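Local coordinates for COG1633: Uncharacterized conserved protein (Magnetospirillum magnetotacticum, PDB 2OH3) that is of unknown function but binds a zinc ion within a four-helix bundle and probably belongs to the ferritin-like rubrerythrin family, at residues H96-A101 with E147-P152. Numbering follows the deposited sequence.
Sequences HALRYA and EKTPRP
Thr149, whose side chain meets Leu98 tip to tip, has its backbone oxygen held by Arg151: NH1 donates to Thr149 O at 2.6 Å. The bond is short but bent, with an N-H...O angle of 132°, and although NH1 lies in the carbonyl plane, the oxygen sits 17° out of the guanidinium plane. The same NH1 also bonds to Ile146 O, so one arginine nitrogen ties the loop at 149-152 back to the last turn of helix 122-148. Here is a worked example of a side chain standing in for a missing amide: Pro150, with no N-H, cannot donate to Ile146 O, and Arg151 NH1 supplies a donor instead. The Thr149 hydroxyl also turns back to the helix, bonding to Trp145 O; a chi1 of -67° sets OG1 beside its own backbone N, where it can reach back to that carbonyl.

Across the contact the threonine hydroxyl oxygen is met by a methyl group: Leu98 CD1 stands 3.3 Å from Thr149 OG1 and 4.1 Å from Thr149 CB. The hydroxyl oxygen therefore bonds to Trp145 O while packing against a leucine methyl. Leu98 projects from helix 94-118, one of four long helices forming the bundle expected of the ferritin clan, and it also packs on Leu142, Trp145 and Phe43, joining three helices near one end of the bundle. The zinc ion, bound by Glu105, Glu135 and His138, is about 12 Å from the Leu98 side chain.

Nearer the C-terminus the approach is less close. Pro152 CG approaches the His96 ring obliquely, 4.3 Å from CE1, while Tyr90 stacks on that imidazole. Tyr95, on helix 94-118 beside His96, is touched by Thr149, Arg151 and Pro152, which lays the outgoing loop along the start of this helix.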
# COMPACT_ATOMS: atom_id res chain seq x y z
N HIS A 96 -14.14 3.62 12.52
CA HIS A 96 -12.77 3.28 12.16
C HIS A 96 -12.42 3.58 10.70
O HIS A 96 -11.30 3.98 10.40
CB HIS A 96 -12.49 1.81 12.49
CG HIS A 96 -12.39 1.54 13.96
ND1 HIS A 96 -12.92 0.41 14.55
CD2 HIS A 96 -11.81 2.25 14.96
CE1 HIS A 96 -12.66 0.44 15.85
NE2 HIS A 96 -11.99 1.54 16.12
N ALA A 97 -13.38 3.43 9.79
CA ALA A 97 -13.14 3.75 8.39
C ALA A 97 -12.96 5.26 8.19
O ALA A 97 -12.03 5.71 7.47
CB ALA A 97 -14.27 3.18 7.53
N LEU A 98 -13.81 6.04 8.85
CA LEU A 98 -13.74 7.47 8.74
C LEU A 98 -12.43 8.02 9.28
O LEU A 98 -11.88 8.96 8.72
CB LEU A 98 -14.89 8.13 9.50
CG LEU A 98 -16.31 8.14 9.00
CD1 LEU A 98 -17.27 8.54 10.16
CD2 LEU A 98 -16.48 9.09 7.82
N ARG A 99 -11.99 7.51 10.42
CA ARG A 99 -10.73 7.93 11.01
C ARG A 99 -9.54 7.55 10.14
O ARG A 99 -8.58 8.29 10.08
CB ARG A 99 -10.56 7.35 12.40
CG ARG A 99 -11.41 8.13 13.43
CD ARG A 99 -11.00 7.96 14.89
NE ARG A 99 -9.70 8.54 15.26
CZ ARG A 99 -9.40 9.85 15.28
NH1 ARG A 99 -10.26 10.80 14.89
NH2 ARG A 99 -8.18 10.21 15.66
N TYR A 100 -9.59 6.37 9.54
CA TYR A 100 -8.55 5.90 8.62
C TYR A 100 -8.50 6.84 7.41
O TYR A 100 -7.42 7.30 6.94
CB TYR A 100 -8.89 4.45 8.17
CG TYR A 100 -7.97 3.89 7.10
CD1 TYR A 100 -6.60 3.83 7.31
CD2 TYR A 100 -8.47 3.41 5.89
CE1 TYR A 100 -5.74 3.35 6.34
CE2 TYR A 100 -7.61 2.91 4.92
CZ TYR A 100 -6.25 2.88 5.17
OH TYR A 100 -5.38 2.37 4.24
N ALA A 101 -9.67 7.14 6.90
CA ALA A 101 -9.74 8.03 5.72
C ALA A 101 -9.21 9.40 6.08
O ALA A 101 -8.39 9.97 5.38
CB ALA A 101 -11.20 8.15 5.22
N GLU A 147 -17.63 13.22 14.63
CA GLU A 147 -18.46 13.75 15.74
C GLU A 147 -19.83 13.09 15.90
O GLU A 147 -20.25 12.77 16.99
CB GLU A 147 -18.74 15.23 15.50
CG GLU A 147 -17.68 16.18 15.95
CD GLU A 147 -18.28 17.55 16.22
OE1 GLU A 147 -18.43 18.34 15.26
OE2 GLU A 147 -18.61 17.84 17.40
N LYS A 148 -20.55 12.91 14.79
CA LYS A 148 -21.92 12.41 14.82
C LYS A 148 -21.99 10.87 14.78
O LYS A 148 -23.06 10.26 14.91
CB LYS A 148 -22.72 13.03 13.65
CG LYS A 148 -22.75 14.58 13.69
CD LYS A 148 -23.73 15.11 14.76
CE LYS A 148 -23.54 16.62 15.11
NZ LYS A 148 -23.04 16.87 16.51
N THR A 149 -20.83 10.24 14.61
CA THR A 149 -20.76 8.80 14.41
C THR A 149 -20.59 8.08 15.75
O THR A 149 -19.62 8.32 16.45
CB THR A 149 -19.58 8.46 13.49
OG1 THR A 149 -19.83 8.96 12.16
CG2 THR A 149 -19.40 6.97 13.41
N PRO A 150 -21.51 7.16 16.10
CA PRO A 150 -21.36 6.50 17.41
C PRO A 150 -20.14 5.59 17.47
O PRO A 150 -19.73 5.04 16.45
CB PRO A 150 -22.66 5.69 17.55
CG PRO A 150 -23.11 5.43 16.15
CD PRO A 150 -22.66 6.65 15.34
N ARG A 151 -19.56 5.44 18.66
CA ARG A 151 -18.36 4.64 18.85
C ARG A 151 -18.75 3.18 19.07
O ARG A 151 -19.56 2.90 19.95
CB ARG A 151 -17.57 5.13 20.07
CG ARG A 151 -17.48 6.64 20.23
CD ARG A 151 -17.17 7.31 18.93
NE ARG A 151 -16.53 8.61 19.11
CZ ARG A 151 -16.74 9.66 18.31
NH1 ARG A 151 -17.54 9.56 17.27
NH2 ARG A 151 -16.12 10.81 18.54
N PRO A 152 -18.17 2.25 18.30
CA PRO A 152 -18.50 0.83 18.46
C PRO A 152 -17.80 0.18 19.67
O PRO A 152 -16.82 0.72 20.18
CB PRO A 152 -17.98 0.22 17.16
CG PRO A 152 -16.81 1.05 16.84
CD PRO A 152 -17.15 2.45 17.26